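Local coordinates for fiber protein (Raptor siadenovirus a, PDB 5FJL) that forms the trimeric head domain of the adenovirus fibre, the capsid projection that probably attaches the virion to a receptor on the host cell, at residues Gly42-Lys47 with Val108-Ala113; Cys132-Leu137 with Val164-Phe169. One frame throughout, in Å; residues are numbered along the deposited sequence.

Interaction 1: Gly42-Lys47 with Val108-Ala113; sequences GHFLTK and VQLNTA
The ring of Phe44 meets the backbone of Val108 and the side chain of Leu110 with its outer end, an example of how one aromatic side chain can join a strand to an irregular loop. With CG anti to the carbonyl carbon (chi1 -68°), the ring extends from strand 38-45 to the loop. Its rim carbons CZ and CE2 run against Leu110, whose CB comes in at the edge, near the ring plane; Phe44 CZ lies 3.8 Å from Leu110 CB, and Phe44 CE2 is 4.0 Å from Leu110 CD2. Leu110 CB points toward the strand, and the two side chains cross obliquely. The Val108 carbonyl approaches the ring on a slant, its O 3.3 Å from Phe44 CE1.

A water links the two backbones beside the ring. The water oxygen donates to His43 O at 2.9 Å and accepts from Val108 N at 3.1 Å, while it sits above one face of the Phe44 ring, displaced toward the rim. Farther along the loop, Asn111 ND2 donates to a lone pair of Gln109 OE1 (3.0 Å, 158° at the hydrogen), a bond between two side chains of the loop itself.

Phe44 also meets the ring of Phe54 on the adjoining strand 51-59 and touches Leu104, while the loop passes on through Thr112, paired with Phe136, to strand 115-122.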
ATOM      1  N   GLY A  42       2.904   5.519  22.827  1.00 20.49           N
ATOM      2  CA  GLY A  42       3.808   6.645  22.810  1.00 20.19           C
ATOM      3  C   GLY A  42       3.222   7.825  22.055  1.00 17.93           C
ATOM      4  O   GLY A  42       2.101   7.798  21.569  1.00 18.66           O
ATOM      5  N   HIS A  43       3.982   8.908  22.002  1.00 17.44           N
ATOM      6  CA  HIS A  43       3.585  10.065  21.234  1.00 17.08           C
ATOM      7  C   HIS A  43       4.777  10.855  20.766  1.00 17.46           C
ATOM      8  O   HIS A  43       5.892  10.722  21.276  1.00 17.45           O
ATOM      9  CB  HIS A  43       2.591  10.964  22.023  1.00 17.34           C
ATOM     10  CG  HIS A  43       3.197  11.737  23.148  1.00 17.58           C
ATOM     11  ND1 HIS A  43       3.288  11.221  24.416  1.00 23.14           N
ATOM     12  CD2 HIS A  43       3.765  12.961  23.198  1.00 18.70           C
ATOM     13  CE1 HIS A  43       3.853  12.124  25.215  1.00 21.98           C
ATOM     14  NE2 HIS A  43       4.105  13.196  24.510  1.00 19.62           N
ATOM     15  N   PHE A  44       4.509  11.704  19.790  1.00 15.84           N
ATOM     16  CA  PHE A  44       5.440  12.711  19.301  1.00 16.21           C
ATOM     17  C   PHE A  44       4.785  14.084  19.271  1.00 16.31           C
ATOM     18  O   PHE A  44       3.535  14.179  19.171  1.00 17.93           O
ATOM     19  CB  PHE A  44       5.922  12.421  17.866  1.00 17.22           C
ATOM     20  CG  PHE A  44       6.800  11.208  17.726  1.00 18.37           C
ATOM     21  CD1 PHE A  44       8.087  11.235  18.171  1.00 19.39           C
ATOM     22  CD2 PHE A  44       6.322  10.047  17.117  1.00 20.34           C
ATOM     23  CE1 PHE A  44       8.907  10.128  18.039  1.00 20.17           C
ATOM     24  CE2 PHE A  44       7.144   8.943  16.966  1.00 20.84           C
ATOM     25  CZ  PHE A  44       8.437   8.993  17.429  1.00 20.41           C
ATOM     26  N   LEU A  45       5.582  15.131  19.384  1.00 16.06           N
ATOM     27  CA  LEU A  45       5.181  16.519  19.165  1.00 16.68           C
ATOM     28  C   LEU A  45       5.685  16.986  17.813  1.00 16.33           C
ATOM     29  O   LEU A  45       6.848  16.728  17.466  1.00 17.46           O
ATOM     30  CB  LEU A  45       5.729  17.464  20.254  1.00 18.49           C
ATOM     31  CG  LEU A  45       4.948  17.594  21.582  1.00 20.63           C
ATOM     32  CD1 LEU A  45       3.732  18.469  21.411  1.00 20.36           C
ATOM     33  CD2 LEU A  45       4.561  16.286  22.140  1.00 20.12           C
ATOM     34  N   THR A  46       4.851  17.701  17.088  1.00 16.46           N
ATOM     35  CA  THR A  46       5.250  18.360  15.840  1.00 17.12           C
ATOM     36  C   THR A  46       5.724  19.796  16.129  1.00 18.03           C
ATOM     37  O   THR A  46       5.532  20.322  17.250  1.00 18.15           O
ATOM     38  CB  THR A  46       4.076  18.455  14.869  1.00 17.47           C
ATOM     39  OG1 THR A  46       3.075  19.283  15.456  1.00 18.66           O
ATOM     40  CG2 THR A  46       3.441  17.083  14.565  1.00 19.12           C
ATOM     41  N   LYS A  47       6.300  20.450  15.131  1.00 18.02           N
ATOM     42  CA  LYS A  47       6.823  21.827  15.310  1.00 19.78           C
ATOM     43  C   LYS A  47       5.758  22.794  15.727  1.00 20.64           C
ATOM     44  O   LYS A  47       6.059  23.709  16.501  1.00 23.50           O
ATOM     45  CB  LYS A  47       7.522  22.342  14.073  1.00 21.20           C
ATOM     46  CG  LYS A  47       8.831  21.638  13.849  1.00 22.36           C
ATOM     47  CD  LYS A  47       9.731  22.357  12.840  1.00 24.46           C
ATOM     48  CE  LYS A  47       9.251  22.215  11.436  1.00 23.38           C
ATOM     49  NZ  LYS A  47       9.927  23.192  10.518  1.00 24.50           N
ATOM     50  N   VAL A 108      10.939   8.374  22.480  1.00 24.59           N
ATOM     51  CA  VAL A 108      11.501   7.159  21.881  1.00 26.98           C
ATOM     52  C   VAL A 108      11.507   7.264  20.368  1.00 25.91           C
ATOM     53  O   VAL A 108      10.734   8.000  19.794  1.00 24.45           O
ATOM     54  CB  VAL A 108      10.742   5.899  22.324  1.00 30.01           C
ATOM     55  CG1 VAL A 108      10.794   5.743  23.855  1.00 32.44           C
ATOM     56  CG2 VAL A 108       9.310   5.878  21.810  1.00 31.85           C
ATOM     57  N   GLN A 109      12.431   6.535  19.745  1.00 24.58           N
ATOM     58  CA  GLN A 109      12.494   6.443  18.312  1.00 25.07           C
ATOM     59  C   GLN A 109      11.353   5.615  17.794  1.00 23.17           C
ATOM     60  O   GLN A 109      10.834   4.750  18.485  1.00 24.92           O
ATOM     61  CB  GLN A 109      13.763   5.705  17.886  1.00 26.85           C
ATOM     62  CG  GLN A 109      15.041   6.446  18.125  1.00 30.63           C
ATOM     63  CD  GLN A 109      16.270   5.698  17.590  1.00 32.17           C
ATOM     64  OE1 GLN A 109      16.186   4.803  16.727  1.00 31.38           O
ATOM     65  NE2 GLN A 109      17.430   6.093  18.085  1.00 35.70           N
ATOM     66  N   LEU A 110      10.985   5.881  16.541  1.00 23.00           N
ATOM     67  CA  LEU A 110      10.071   5.005  15.813  1.00 22.49           C
ATOM     68  C   LEU A 110      10.648   4.829  14.419  1.00 20.60           C
ATOM     69  O   LEU A 110      10.838   5.785  13.700  1.00 21.63           O
ATOM     70  CB  LEU A 110       8.653   5.592  15.772  1.00 22.25           C
ATOM     71  CG  LEU A 110       7.599   4.777  15.027  1.00 22.18           C
ATOM     72  CD1 LEU A 110       7.487   3.353  15.546  1.00 24.08           C
ATOM     73  CD2 LEU A 110       6.248   5.469  15.087  1.00 21.59           C
ATOM     74  N   ASN A 111      10.988   3.588  14.061  1.00 20.21           N
ATOM     75  CA  ASN A 111      11.616   3.290  12.782  1.00 20.23           C
ATOM     76  C   ASN A 111      10.761   2.245  12.103  1.00 19.57           C
ATOM     77  O   ASN A 111      10.545   1.193  12.691  1.00 21.17           O
ATOM     78  CB  ASN A 111      12.997   2.699  13.020  1.00 22.34           C
ATOM     79  CG  ASN A 111      13.913   3.688  13.674  1.00 23.23           C
ATOM     80  OD1 ASN A 111      14.233   4.693  13.075  1.00 26.90           O
ATOM     81  ND2 ASN A 111      14.246   3.451  14.922  1.00 28.95           N
ATOM     82  N   THR A 112      10.228   2.573  10.920  1.00 17.32           N
ATOM     83  CA  THR A 112       9.305   1.646  10.217  1.00 17.96           C
ATOM     84  C   THR A 112       9.672   1.502   8.765  1.00 17.66           C
ATOM     85  O   THR A 112      10.418   2.283   8.176  1.00 18.32           O
ATOM     86  CB  THR A 112       7.840   2.176  10.300  1.00 16.46           C
ATOM     87  OG1 THR A 112       7.654   3.290   9.421  1.00 16.23           O
ATOM     88  CG2 THR A 112       7.457   2.522  11.731  1.00 17.16           C
ATOM     89  N   ALA A 113       9.081   0.467   8.142  1.00 17.57           N
ATOM     90  CA  ALA A 113       9.011   0.365   6.700  1.00 16.60           C
ATOM     91  C   ALA A 113       7.955   1.356   6.183  1.00 15.95           C
ATOM     92  O   ALA A 113       7.177   1.920   6.985  1.00 15.54           O
ATOM     93  CB  ALA A 113       8.616  -1.072   6.354  1.00 18.03           C
TER
HETATM   94  O   HOH W   1       8.245   8.980  21.097  1.00 20.30           O

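Interaction 2: Cys132-Leu137 with Val164-Phe169; sequences CMMQFL and VTVHPF
The touching parts of Cys132-Leu137 and Val164-Phe169 run 34° apart in direction, and their nearest CA atoms, those of Met134 and Val166, are 8.6 Å apart, so side chains must fill the gap between them. Phe169 does most of this. Its ring receives Phe136 in a T-shaped (edge-to-face) pair, with planes at 75° and centroids 5.1 Å apart: the Phe136 edge is directed at the Phe169 face, and Phe136 CE2 stands over the centre of that face, 3.9 Å from Phe169 CZ. Behind the opposite face lies the carbonyl oxygen of His167, offset toward the rim.

Met134 meets the same ring from its periphery. Its carbonyl oxygen lies in the ring plane, 3.6 Å from Phe169 CE1, and Met134 CG packs at 3.9 Å against Phe169 CZ. The side chain leaves the backbone with CG between N and the carbonyl carbon (chi1 58°) and runs on extended through chi2, which carries SD to 4.3 Å from Val166 CG2. Met134 thus packs against both Val166, through SD, and Phe169, through CG.

All four lie in the buried interior of the fibre head's antiparallel beta fold and join strand 127-138 to strand 160-171. Leu146 of strand 144-149 touches both Met134 and Phe136, Leu67 of strand 62-67 touches both phenylalanines, and Ala117 and Cys119 of strand 115-122 adjoin Met134; that strand pairs with both 127-138 and 160-171 and so stands between the two.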
ATOM      1  N   CYS A 132      -0.034   8.225  -1.219  1.00 15.00           N
ATOM      2  CA  CYS A 132       1.378   8.559  -0.910  0.50 15.59           C
ATOM      3  C   CYS A 132       1.964   7.428  -0.127  1.00 15.77           C
ATOM      4  O   CYS A 132       1.217   6.569   0.358  1.00 17.84           O
ATOM      5  CB  CYS A 132       1.494   9.807  -0.015  0.50 16.37           C
ATOM      6  SG  CYS A 132       0.775  11.310  -0.693  0.50 18.80           S
ATOM      7  N   MET A 133       3.274   7.388   0.048  1.00 15.74           N
ATOM      8  CA  MET A 133       3.877   6.470   1.011  1.00 16.29           C
ATOM      9  C   MET A 133       4.480   7.279   2.133  1.00 17.00           C
ATOM     10  O   MET A 133       4.982   8.394   1.914  1.00 17.19           O
ATOM     11  CB  MET A 133       4.893   5.572   0.390  1.00 17.98           C
ATOM     12  CG  MET A 133       4.261   4.643  -0.680  1.00 19.58           C
ATOM     13  SD  MET A 133       5.189   3.157  -1.013  1.00 19.62           S
ATOM     14  CE  MET A 133       4.552   2.149   0.354  1.00 19.43           C
ATOM     15  N   MET A 134       4.400   6.758   3.324  1.00 15.95           N
ATOM     16  CA  MET A 134       5.041   7.413   4.471  1.00 17.16           C
ATOM     17  C   MET A 134       5.783   6.447   5.314  1.00 16.35           C
ATOM     18  O   MET A 134       5.492   5.258   5.357  1.00 15.64           O
ATOM     19  CB  MET A 134       4.100   8.260   5.198  1.00 22.17           C
ATOM     20  CG  MET A 134       2.921   7.598   5.715  1.00 21.45           C
ATOM     21  SD  MET A 134       1.773   8.767   6.539  1.00 25.46           S
ATOM     22  CE  MET A 134       1.274   9.958   5.341  1.00 24.04           C
ATOM     23  N   GLN A 135       6.805   6.962   5.993  1.00 15.95           N
ATOM     24  CA  GLN A 135       7.717   6.108   6.725  1.00 16.41           C
ATOM     25  C   GLN A 135       8.307   6.875   7.892  1.00 14.48           C
ATOM     26  O   GLN A 135       8.680   8.022   7.718  1.00 17.39           O
ATOM     27  CB  GLN A 135       8.857   5.691   5.772  1.00 18.90           C
ATOM     28  CG  GLN A 135       9.841   4.726   6.301  1.00 22.05           C
ATOM     29  CD  GLN A 135      10.706   4.136   5.199  1.00 22.88           C
ATOM     30  OE1 GLN A 135      10.648   4.562   4.037  1.00 30.71           O
ATOM     31  NE2 GLN A 135      11.407   3.105   5.547  1.00 26.79           N
ATOM     32  N   PHE A 136       8.402   6.251   9.046  1.00 15.06           N
ATOM     33  CA  PHE A 136       9.077   6.854  10.221  1.00 16.05           C
ATOM     34  C   PHE A 136      10.547   6.437  10.140  1.00 16.91           C
ATOM     35  O   PHE A 136      10.874   5.245  10.025  1.00 18.68           O
ATOM     36  CB  PHE A 136       8.447   6.380  11.513  1.00 16.73           C
ATOM     37  CG  PHE A 136       7.119   6.997  11.815  1.00 16.85           C
ATOM     38  CD1 PHE A 136       7.040   8.202  12.501  1.00 16.92           C
ATOM     39  CD2 PHE A 136       5.929   6.372  11.428  1.00 18.17           C
ATOM     40  CE1 PHE A 136       5.824   8.776  12.810  1.00 17.93           C
ATOM     41  CE2 PHE A 136       4.717   6.934  11.729  1.00 18.85           C
ATOM     42  CZ  PHE A 136       4.644   8.124  12.434  1.00 17.93           C
ATOM     43  N   LEU A 137      11.421   7.422  10.257  1.00 18.07           N
ATOM     44  CA  LEU A 137      12.885   7.213  10.178  1.00 20.18           C
ATOM     45  C   LEU A 137      13.539   8.015  11.302  1.00 21.72           C
ATOM     46  O   LEU A 137      12.970   8.970  11.792  1.00 21.74           O
ATOM     47  CB  LEU A 137      13.413   7.686   8.840  1.00 22.34           C
ATOM     48  CG  LEU A 137      12.955   6.952   7.586  1.00 23.56           C
ATOM     49  CD1 LEU A 137      13.508   7.658   6.356  1.00 27.71           C
ATOM     50  CD2 LEU A 137      13.388   5.493   7.603  1.00 23.88           C
ATOM     51  N   VAL A 164      -6.036  10.739   5.717  1.00 16.10           N
ATOM     52  CA  VAL A 164      -7.372  10.189   5.790  1.00 16.78           C
ATOM     53  C   VAL A 164      -7.343   8.752   6.308  1.00 18.31           C
ATOM     54  O   VAL A 164      -8.057   8.396   7.239  1.00 19.62           O
ATOM     55  CB  VAL A 164      -8.063  10.247   4.434  1.00 17.78           C
ATOM     56  CG1 VAL A 164      -9.442   9.571   4.511  1.00 18.70           C
ATOM     57  CG2 VAL A 164      -8.173  11.688   3.945  1.00 19.52           C
ATOM     58  N   THR A 165      -6.476   7.950   5.719  1.00 18.32           N
ATOM     59  CA  THR A 165      -6.289   6.573   6.207  1.00 20.24           C
ATOM     60  C   THR A 165      -4.888   6.112   5.766  1.00 16.52           C
ATOM     61  O   THR A 165      -4.325   6.637   4.819  1.00 17.96           O
ATOM     62  CB  THR A 165      -7.468   5.687   5.783  1.00 24.28           C
ATOM     63  OG1 THR A 165      -7.577   4.540   6.668  1.00 25.27           O
ATOM     64  CG2 THR A 165      -7.300   5.354   4.376  1.00 23.66           C
ATOM     65  N   VAL A 166      -4.311   5.222   6.577  1.00 15.98           N
ATOM     66  CA  VAL A 166      -2.954   4.715   6.305  1.00 15.86           C
ATOM     67  C   VAL A 166      -2.884   3.257   6.748  1.00 14.82           C
ATOM     68  O   VAL A 166      -3.444   2.842   7.757  1.00 15.59           O
ATOM     69  CB  VAL A 166      -1.860   5.613   6.947  1.00 17.45           C
ATOM     70  CG1 VAL A 166      -2.070   5.784   8.431  1.00 20.41           C
ATOM     71  CG2 VAL A 166      -0.465   5.117   6.644  1.00 16.87           C
ATOM     72  N   HIS A 167      -2.199   2.455   5.950  1.00 14.20           N
ATOM     73  CA  HIS A 167      -1.977   1.052   6.312  1.00 14.06           C
ATOM     74  C   HIS A 167      -1.059   1.011   7.548  1.00 14.34           C
ATOM     75  O   HIS A 167      -0.164   1.850   7.677  1.00 14.47           O
ATOM     76  CB  HIS A 167      -1.335   0.294   5.140  1.00 14.26           C
ATOM     77  CG  HIS A 167      -1.255  -1.187   5.348  1.00 14.87           C
ATOM     78  ND1 HIS A 167      -2.347  -2.017   5.220  1.00 15.13           N
ATOM     79  CD2 HIS A 167      -0.238  -1.975   5.749  1.00 16.03           C
ATOM     80  CE1 HIS A 167      -2.001  -3.254   5.512  1.00 16.48           C
ATOM     81  NE2 HIS A 167      -0.716  -3.259   5.819  1.00 15.71           N
ATOM     82  N   PRO A 168      -1.237   0.029   8.441  1.00 14.78           N
ATOM     83  CA  PRO A 168      -0.396   0.009   9.626  1.00 15.25           C
ATOM     84  C   PRO A 168       1.096  -0.026   9.290  1.00 15.01           C
ATOM     85  O   PRO A 168       1.517  -0.531   8.247  1.00 15.09           O
ATOM     86  CB  PRO A 168      -0.835  -1.282  10.325  1.00 16.56           C
ATOM     87  CG  PRO A 168      -2.271  -1.418   9.946  1.00 16.57           C
ATOM     88  CD  PRO A 168      -2.290  -0.996   8.494  1.00 15.75           C
ATOM     89  N   PHE A 169       1.908   0.478  10.216  1.00 15.66           N
ATOM     90  CA  PHE A 169       3.342   0.541  10.021  1.00 16.05           C
ATOM     91  C   PHE A 169       4.051  -0.698  10.553  1.00 17.48           C
ATOM     92  O   PHE A 169       3.834  -1.052  11.718  1.00 19.85           O
ATOM     93  CB  PHE A 169       3.930   1.791  10.675  1.00 16.65           C
ATOM     94  CG  PHE A 169       3.459   3.069  10.089  1.00 16.23           C
ATOM     95  CD1 PHE A 169       4.092   3.602   8.980  1.00 17.43           C
ATOM     96  CD2 PHE A 169       2.345   3.718  10.579  1.00 18.38           C
ATOM     97  CE1 PHE A 169       3.680   4.781   8.418  1.00 16.73           C
ATOM     98  CE2 PHE A 169       1.870   4.903   9.995  1.00 18.49           C
ATOM     99  CZ  PHE A 169       2.559   5.437   8.894  1.00 17.51           C
TER

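Overall arrangement
From the N terminus, the chain passes through strand 38-45 and five further strands before the loop at Val108-Ala113 returns to it, closing interaction 1 over 60 intervening residues. Interaction 2 follows in series, a shorter closure of 26 residues from strand 127-138 to strand 160-171; the two neither nest nor cross. Their centres lie 12 Å apart, yet they touch, mainly through Thr112: its N is probably hydrogen-bonded to Phe136 O, its O to Gln135 NE2, and its side chain packs on Phe169. The loop therefore links the first strand of the head domain to the buried interior of the head, and close by Ala113 packs on Pro168 of the second subunit.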